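Side-chain contacts in DnaB intein (Synechocystis sp., PDB 1MI8), which probably excises itself from a replicative DNA helicase precursor by protein splicing, joining the flanking segments through a new peptide bond: residues 28-33 with 48-53; 35-40 with 76-81; 144-147 with 152-155. The protein carries 4 engineered substitutions. One frame throughout, in Å; residues are numbered along the deposited sequence.

Interaction 1 (28-33 with 48-53). Engineered in segment 48-53: Met52 (natural residue Cys).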
# COMPACT_ATOMS: atom_id res chain seq x y z
N LYS A 28 25.02 9.15 -21.36
CA LYS A 28 25.84 9.02 -20.17
C LYS A 28 26.60 10.27 -19.80
O LYS A 28 26.78 11.19 -20.60
CB LYS A 28 26.81 7.82 -20.25
CG LYS A 28 27.25 7.39 -21.65
CD LYS A 28 28.33 6.28 -21.57
CE LYS A 28 29.58 6.75 -20.79
NZ LYS A 28 30.72 5.76 -20.81
N ASP A 29 27.00 10.31 -18.54
CA ASP A 29 27.75 11.41 -18.00
C ASP A 29 27.04 12.74 -18.01
O ASP A 29 27.60 13.78 -18.37
CB ASP A 29 29.10 11.50 -18.71
CG ASP A 29 30.04 10.41 -18.25
OD1 ASP A 29 29.63 9.23 -18.24
OD2 ASP A 29 31.18 10.74 -17.87
N PHE A 30 25.78 12.69 -17.60
CA PHE A 30 24.98 13.90 -17.49
C PHE A 30 24.63 13.99 -16.02
O PHE A 30 24.60 12.99 -15.33
CB PHE A 30 23.74 13.81 -18.37
CG PHE A 30 22.94 12.57 -18.17
CD1 PHE A 30 21.91 12.55 -17.22
CD2 PHE A 30 23.23 11.41 -18.89
CE1 PHE A 30 21.18 11.37 -16.98
CE2 PHE A 30 22.49 10.22 -18.66
CZ PHE A 30 21.46 10.22 -17.69
N GLU A 31 24.39 15.18 -15.54
CA GLU A 31 24.09 15.25 -14.14
C GLU A 31 22.63 15.08 -13.79
O GLU A 31 21.76 15.50 -14.53
CB GLU A 31 24.59 16.57 -13.58
CG GLU A 31 25.73 16.35 -12.61
CD GLU A 31 26.94 17.06 -13.06
OE1 GLU A 31 26.78 18.25 -13.42
OE2 GLU A 31 28.04 16.45 -13.06
N ILE A 32 22.39 14.45 -12.66
CA ILE A 32 21.02 14.30 -12.18
C ILE A 32 20.99 14.89 -10.78
O ILE A 32 22.00 15.42 -10.33
CB ILE A 32 20.57 12.81 -12.22
CG1 ILE A 32 21.56 11.85 -11.53
CG2 ILE A 32 20.39 12.41 -13.68
CD1 ILE A 32 21.77 12.06 -9.99
N TRP A 33 19.84 14.91 -10.12
CA TRP A 33 19.76 15.41 -8.73
C TRP A 33 19.74 14.21 -7.75
O TRP A 33 18.95 13.28 -7.93
CB TRP A 33 18.53 16.25 -8.53
CG TRP A 33 18.69 17.62 -9.08
CD1 TRP A 33 17.97 18.21 -10.11
CD2 TRP A 33 19.63 18.61 -8.63
NE1 TRP A 33 18.41 19.49 -10.31
CE2 TRP A 33 19.42 19.77 -9.43
CE3 TRP A 33 20.62 18.63 -7.64
CZ2 TRP A 33 20.17 20.93 -9.25
CZ3 TRP A 33 21.36 19.79 -7.47
CH2 TRP A 33 21.13 20.92 -8.27
N SER A 48 26.48 7.46 -14.48
CA SER A 48 27.51 6.70 -15.18
C SER A 48 26.94 6.05 -16.44
O SER A 48 27.51 6.17 -17.53
CB SER A 48 28.11 5.65 -14.25
OG SER A 48 27.09 4.74 -13.86
N ARG A 49 25.81 5.35 -16.29
CA ARG A 49 25.13 4.69 -17.40
C ARG A 49 23.64 4.41 -17.09
O ARG A 49 23.24 4.27 -15.90
CB ARG A 49 25.83 3.38 -17.77
CG ARG A 49 25.27 2.14 -17.13
CD ARG A 49 26.26 0.97 -17.22
NE ARG A 49 25.77 -0.27 -16.60
CZ ARG A 49 25.11 -1.22 -17.24
NH1 ARG A 49 24.84 -1.10 -18.54
NH2 ARG A 49 24.69 -2.30 -16.56
N VAL A 50 22.87 4.31 -18.17
CA VAL A 50 21.44 4.03 -18.14
C VAL A 50 21.23 2.70 -18.84
O VAL A 50 21.87 2.45 -19.85
CB VAL A 50 20.62 5.05 -18.96
CG1 VAL A 50 19.14 4.76 -18.77
CG2 VAL A 50 20.98 6.47 -18.57
N PHE A 51 20.31 1.87 -18.35
CA PHE A 51 20.06 0.57 -18.96
C PHE A 51 18.68 -0.02 -18.62
O PHE A 51 18.10 0.30 -17.58
CB PHE A 51 21.13 -0.39 -18.49
CG PHE A 51 21.30 -0.41 -17.01
CD1 PHE A 51 20.59 -1.31 -16.23
CD2 PHE A 51 22.13 0.51 -16.39
CE1 PHE A 51 20.71 -1.30 -14.83
CE2 PHE A 51 22.26 0.53 -14.99
CZ PHE A 51 21.55 -0.37 -14.21
N MET A 52 18.15 -0.83 -19.52
CA MET A 52 16.92 -1.57 -19.27
C MET A 52 17.19 -2.90 -18.58
O MET A 52 18.30 -3.39 -18.87
CB MET A 52 16.15 -1.79 -20.58
CG MET A 52 15.07 -2.85 -20.48
SD MET A 52 15.14 -4.04 -21.84
CE MET A 52 14.61 -3.01 -23.21
N THR A 53 16.42 -3.36 -17.68
CA THR A 53 16.78 -4.62 -17.04
C THR A 53 15.80 -5.71 -17.43
O THR A 53 15.80 -6.79 -16.84
CB THR A 53 16.79 -4.51 -15.51
OG1 THR A 53 15.49 -4.09 -15.04
CG2 THR A 53 17.84 -3.52 -15.07

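Interaction 2 (35-40 with 76-81)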
# COMPACT_ATOMS: atom_id res chain seq x y z
N ILE A 35 20.32 12.98 -3.40
CA ILE A 35 20.35 13.48 -2.04
C ILE A 35 21.64 12.92 -1.42
O ILE A 35 22.03 11.78 -1.71
CB ILE A 35 19.11 13.00 -1.18
CG1 ILE A 35 19.19 13.63 0.20
CG2 ILE A 35 19.08 11.47 -1.02
CD1 ILE A 35 18.26 13.08 1.25
N ASN A 36 22.32 13.73 -0.62
CA ASN A 36 23.53 13.29 0.09
C ASN A 36 22.95 12.89 1.48
O ASN A 36 22.55 13.73 2.27
CB ASN A 36 24.53 14.46 0.14
CG ASN A 36 25.74 14.19 1.05
OD1 ASN A 36 26.79 14.83 0.90
ND2 ASN A 36 25.59 13.28 2.02
N GLU A 37 22.88 11.59 1.75
CA GLU A 37 22.26 11.11 2.98
C GLU A 37 22.90 11.55 4.28
O GLU A 37 22.21 11.70 5.28
CB GLU A 37 22.21 9.60 2.98
CG GLU A 37 21.38 8.99 1.89
CD GLU A 37 20.98 7.60 2.33
OE1 GLU A 37 20.06 7.53 3.16
OE2 GLU A 37 21.61 6.60 1.90
N GLN A 38 24.21 11.75 4.27
CA GLN A 38 24.86 12.23 5.47
C GLN A 38 24.41 13.66 5.81
O GLN A 38 24.10 13.97 6.97
CB GLN A 38 26.37 12.18 5.27
CG GLN A 38 26.95 10.76 5.20
CD GLN A 38 28.35 10.74 4.58
OE1 GLN A 38 29.03 11.78 4.52
NE2 GLN A 38 28.79 9.56 4.11
N THR A 39 24.37 14.53 4.79
CA THR A 39 23.96 15.92 4.99
C THR A 39 22.48 16.20 4.74
O THR A 39 21.98 17.24 5.14
CB THR A 39 24.67 16.89 4.04
OG1 THR A 39 24.37 16.55 2.67
CG2 THR A 39 26.19 16.88 4.26
N MET A 40 21.80 15.29 4.08
CA MET A 40 20.41 15.52 3.72
C MET A 40 20.22 16.72 2.78
O MET A 40 19.13 17.29 2.70
CB MET A 40 19.53 15.63 4.97
CG MET A 40 19.64 14.38 5.85
SD MET A 40 19.34 12.80 4.97
CE MET A 40 17.70 13.23 4.27
N ARG A 76 13.93 0.72 -4.13
CA ARG A 76 13.94 1.47 -2.86
C ARG A 76 13.71 3.00 -2.90
O ARG A 76 14.17 3.72 -3.81
CB ARG A 76 15.24 1.19 -2.16
CG ARG A 76 15.42 -0.27 -1.87
CD ARG A 76 16.84 -0.53 -1.35
NE ARG A 76 16.84 -1.70 -0.50
CZ ARG A 76 16.73 -2.96 -0.93
NH1 ARG A 76 16.61 -3.23 -2.23
NH2 ARG A 76 16.75 -3.94 -0.05
N PHE A 77 12.97 3.47 -1.89
CA PHE A 77 12.62 4.87 -1.69
C PHE A 77 13.12 5.30 -0.31
O PHE A 77 13.29 4.46 0.60
CB PHE A 77 11.11 5.07 -1.77
CG PHE A 77 10.55 4.73 -3.10
CD1 PHE A 77 10.38 3.39 -3.48
CD2 PHE A 77 10.29 5.75 -4.03
CE1 PHE A 77 9.95 3.06 -4.78
CE2 PHE A 77 9.86 5.44 -5.34
CZ PHE A 77 9.70 4.09 -5.71
N LEU A 78 13.33 6.60 -0.14
CA LEU A 78 13.91 7.04 1.08
C LEU A 78 12.88 7.43 2.09
O LEU A 78 12.11 8.37 1.90
CB LEU A 78 14.92 8.16 0.84
CG LEU A 78 15.61 8.67 2.10
CD1 LEU A 78 16.49 7.56 2.81
CD2 LEU A 78 16.46 9.84 1.69
N THR A 79 12.90 6.63 3.16
CA THR A 79 11.98 6.75 4.29
C THR A 79 12.63 7.53 5.45
O THR A 79 13.86 7.69 5.48
CB THR A 79 11.59 5.29 4.71
OG1 THR A 79 10.42 4.88 3.97
CG2 THR A 79 11.43 5.14 6.09
N ILE A 80 11.82 8.03 6.40
CA ILE A 80 12.34 8.71 7.56
C ILE A 80 13.28 7.74 8.24
O ILE A 80 14.27 8.15 8.81
CB ILE A 80 11.23 9.14 8.55
CG1 ILE A 80 10.38 10.29 7.94
CG2 ILE A 80 11.86 9.70 9.80
CD1 ILE A 80 9.01 10.55 8.62
N ASP A 81 13.01 6.44 8.23
CA ASP A 81 14.07 5.66 8.86
C ASP A 81 14.88 4.81 7.90
O ASP A 81 15.25 3.68 8.17
CB ASP A 81 13.60 4.94 10.18
CG ASP A 81 12.59 3.84 9.97
OD1 ASP A 81 12.98 2.83 9.37
OD2 ASP A 81 11.42 3.99 10.44

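Interaction 3 (144-147 with 152-155)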
# COMPACT_ATOMS: atom_id res chain seq x y z
N PRO A 144 26.54 9.04 -4.43
CA PRO A 144 25.28 9.04 -3.66
C PRO A 144 24.31 7.90 -3.99
O PRO A 144 23.45 7.59 -3.19
CB PRO A 144 24.69 10.45 -3.93
CG PRO A 144 25.13 10.71 -5.32
CD PRO A 144 26.62 10.19 -5.34
N HIS A 145 24.45 7.27 -5.14
CA HIS A 145 23.58 6.14 -5.55
C HIS A 145 22.05 6.38 -5.55
O HIS A 145 21.28 5.50 -5.21
CB HIS A 145 23.89 4.88 -4.70
CG HIS A 145 25.31 4.40 -4.86
ND1 HIS A 145 25.86 4.08 -6.08
CD2 HIS A 145 26.32 4.26 -3.95
CE1 HIS A 145 27.14 3.76 -5.93
NE2 HIS A 145 27.44 3.86 -4.65
N ASN A 146 21.60 7.58 -5.87
CA ASN A 146 20.17 7.76 -5.95
C ASN A 146 19.92 8.91 -6.91
O ASN A 146 20.88 9.57 -7.36
CB ASN A 146 19.59 8.06 -4.57
CG ASN A 146 20.08 9.38 -4.01
OD1 ASN A 146 19.50 10.42 -4.28
ND2 ASN A 146 21.17 9.33 -3.22
N PHE A 147 18.67 9.10 -7.31
CA PHE A 147 18.35 10.20 -8.24
C PHE A 147 16.89 10.55 -8.15
O PHE A 147 16.08 9.78 -7.65
CB PHE A 147 18.68 9.85 -9.72
CG PHE A 147 18.04 8.54 -10.22
CD1 PHE A 147 18.56 7.30 -9.85
CD2 PHE A 147 16.90 8.56 -11.05
CE1 PHE A 147 17.97 6.10 -10.28
CE2 PHE A 147 16.30 7.39 -11.49
CZ PHE A 147 16.81 6.14 -11.11
N ILE A 152 10.58 12.44 -7.25
CA ILE A 152 10.64 11.63 -6.05
C ILE A 152 12.06 11.13 -5.99
O ILE A 152 12.69 10.85 -7.03
CB ILE A 152 9.72 10.40 -6.18
CG1 ILE A 152 8.26 10.87 -6.36
CG2 ILE A 152 9.82 9.48 -4.97
CD1 ILE A 152 7.33 9.69 -6.64
N ILE A 153 12.58 11.01 -4.78
CA ILE A 153 13.95 10.49 -4.60
C ILE A 153 13.92 8.97 -4.72
O ILE A 153 13.16 8.30 -4.01
CB ILE A 153 14.49 10.78 -3.20
CG1 ILE A 153 14.63 12.31 -2.99
CG2 ILE A 153 15.88 10.14 -3.07
CD1 ILE A 153 15.71 12.88 -3.84
N VAL A 154 14.73 8.41 -5.62
CA VAL A 154 14.75 6.94 -5.73
C VAL A 154 16.21 6.41 -5.76
O VAL A 154 17.12 7.09 -6.24
CB VAL A 154 13.99 6.47 -7.00
CG1 VAL A 154 12.56 7.07 -6.98
CG2 VAL A 154 14.76 6.88 -8.29
N HIS A 155 16.40 5.19 -5.29
CA HIS A 155 17.71 4.57 -5.22
C HIS A 155 18.20 4.13 -6.58
O HIS A 155 17.42 3.71 -7.44
CB HIS A 155 17.66 3.35 -4.29
CG HIS A 155 18.99 2.94 -3.76
ND1 HIS A 155 19.96 2.35 -4.55
CD2 HIS A 155 19.56 3.13 -2.54
CE1 HIS A 155 21.06 2.19 -3.84
NE2 HIS A 155 20.85 2.65 -2.62

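Interaction 1 (28-33 with 48-53)
Phe30 and Val50 supply the apolar part of this contact, at the open end of the beta hairpin formed by strands 31-36 and 41-63 in the all-beta intein splicing fold. The Phe30 ring presents its edge: CZ lies 3.9 Å from Val50 CG2, a methyl that sits close to the ring plane. The two side chains cross at about a right angle. With Phe30 CG standing between its backbone N and carbonyl carbon (chi1 52°), the ring reaches Val50 and also packs on Leu12 of strand 9-12. A branched valine suits the other side, since it offers one methyl to the ring while the residue also packs on Ile21.

The remaining touches gather at the carbonyl of Ser48, and none is a hydrogen bond. Asp29 OD1 lies 3.8 Å from Ser48 O, two acceptors that cannot bond to each other, at an exposed residue. Backbone bonding takes place one residue earlier, where Asp29 and Phe30 pair with Val47. Asp29 itself has a left-handed backbone conformation. Ser48 CB is directed away from 28-33, and the hydroxyl OG makes a weak hydrogen bond to Thr140 O in strand 120-140.

Lys28 fits this exposed margin because its aliphatic stem can cover polar backbone while the amine leads off outward. Its chain bends at chi3 (-59°), which brings CE back to 3.9 Å from Ser48 O, whereas CB is nearer to that same oxygen, at 3.3 Å.

Interaction 2 (35-40 with 76-81)
The carboxylate of Glu37 is the flat group that meets Leu78, and no aromatic ring takes part across the two segments. Its OE1 lies 3.6 Å from Leu78 CD1, while OE2 accepts a hydrogen bond from Trp83 NE1. Glu37 stands at the turn of the beta hairpin made by strands 31-36 and 41-63, and Leu78 belongs to the small antiparallel pair 76-79 and 82-85, so the contact joins two beta units of the intein fold. Glutamate suits this exposed position: the two side chains run past each other in opposite directions, one oxygen lying against the leucine methyl while the other takes the indole N-H.

Only side chains meet here. The closest CA atoms, those of Glu37 and Leu78, are 9.5 Å apart, and no hydrogen bond links the segments. Leu78 covers part of the distance between the segments, with CG anti to the backbone N (chi1 -179°), and Glu37 and Ile35 supply the rest. The two leucine methyls divide the work. CD1 serves the glutamate, whereas CD2 enters the apolar group formed by Ile35 and Met40. Ile35 and Leu78 cross at about a right angle, and both CD1 and CG2 of the isoleucine approach Leu78 CD2. Ile35 also packs on Ile120 and Ile153, and Leu78 on Trp83 and Ala96, a buried setting in which branched aliphatic residues are well placed.

Residues 37-39 have helical phi/psi, and Met40, which follows in a left-handed conformation, closes the turn. Its flexible thioether curls inward toward Leu78 and also lies against Ile120 and Trp122. The methyl CE stays 4.4 Å from Leu78 CD2, a looser touch than the 3.7 Å between Ile35 CD1 and that same CD2.

Interaction 3 (144-147 with 152-155)
Phe147 and Val154 face each other as an antiparallel hydrogen-bonded pair in the beta hairpin of strands 146-149 and 152-155. Each backbone N reaches the other residue's O at 2.8 Å, and both bonds are nearly straight. From CB, which packs on Ile32 CD1, the phenylalanine turns between its own N and carbonyl carbon (chi1 53°), laying the ring beneath the valine. CG is 4.2 Å from Val154 CG2; CD1 passes Val154 O, and CE1 comes to 3.8 Å from His155 O. CE2 and the tip CZ are closest to the methyl, which sits over the ring centre in a CH-pi contact, 3.6 Å from the centroid and 14° off the normal. With an alanine here, Val154 CG2 would probably lose the ring it packs against, leaving a gap under that methyl.

On the face bearing Asn146 and His155, a non-hydrogen-bonded pair, polar groups are put to use. Asn146 ND2 donates to Pro144 O at 2.9 Å from above the carbonyl plane, and its OD1 accepts from Ile35 N. His145 O lies over one face of the His155 ring, whose other contacts include an edge-to-face meeting with Trp83. This hairpin lies just before the C-terminal end, the side at which inteins carry out asparagine cyclisation. The two backbone bonds, the CH-pi contact and the Asn146 amide, bonded through both ND2 and OD1, would be expected to hold the hairpin's shape near that end.

Interactions 1 and 2 share strand 31-36, and their segments alternate along the chain, 28-33 and 35-40 preceding 48-53 and 76-81; their centres nevertheless lie about 20 Å apart. Interaction 3 comes last in the sequence but lies between them in space, its centre about 12 Å from that of interaction 1 and about 8 Å from that of interaction 2. Strand 31-36 touches it through residues of both other contacts: Trp33 O packs against Phe147 CB, while Ile35 lies against Pro144. Arg76 O probably accepts a hydrogen bond from His155 N. The C-terminal hairpin is therefore contacted by strands from distant parts of the sequence of the splicing domain.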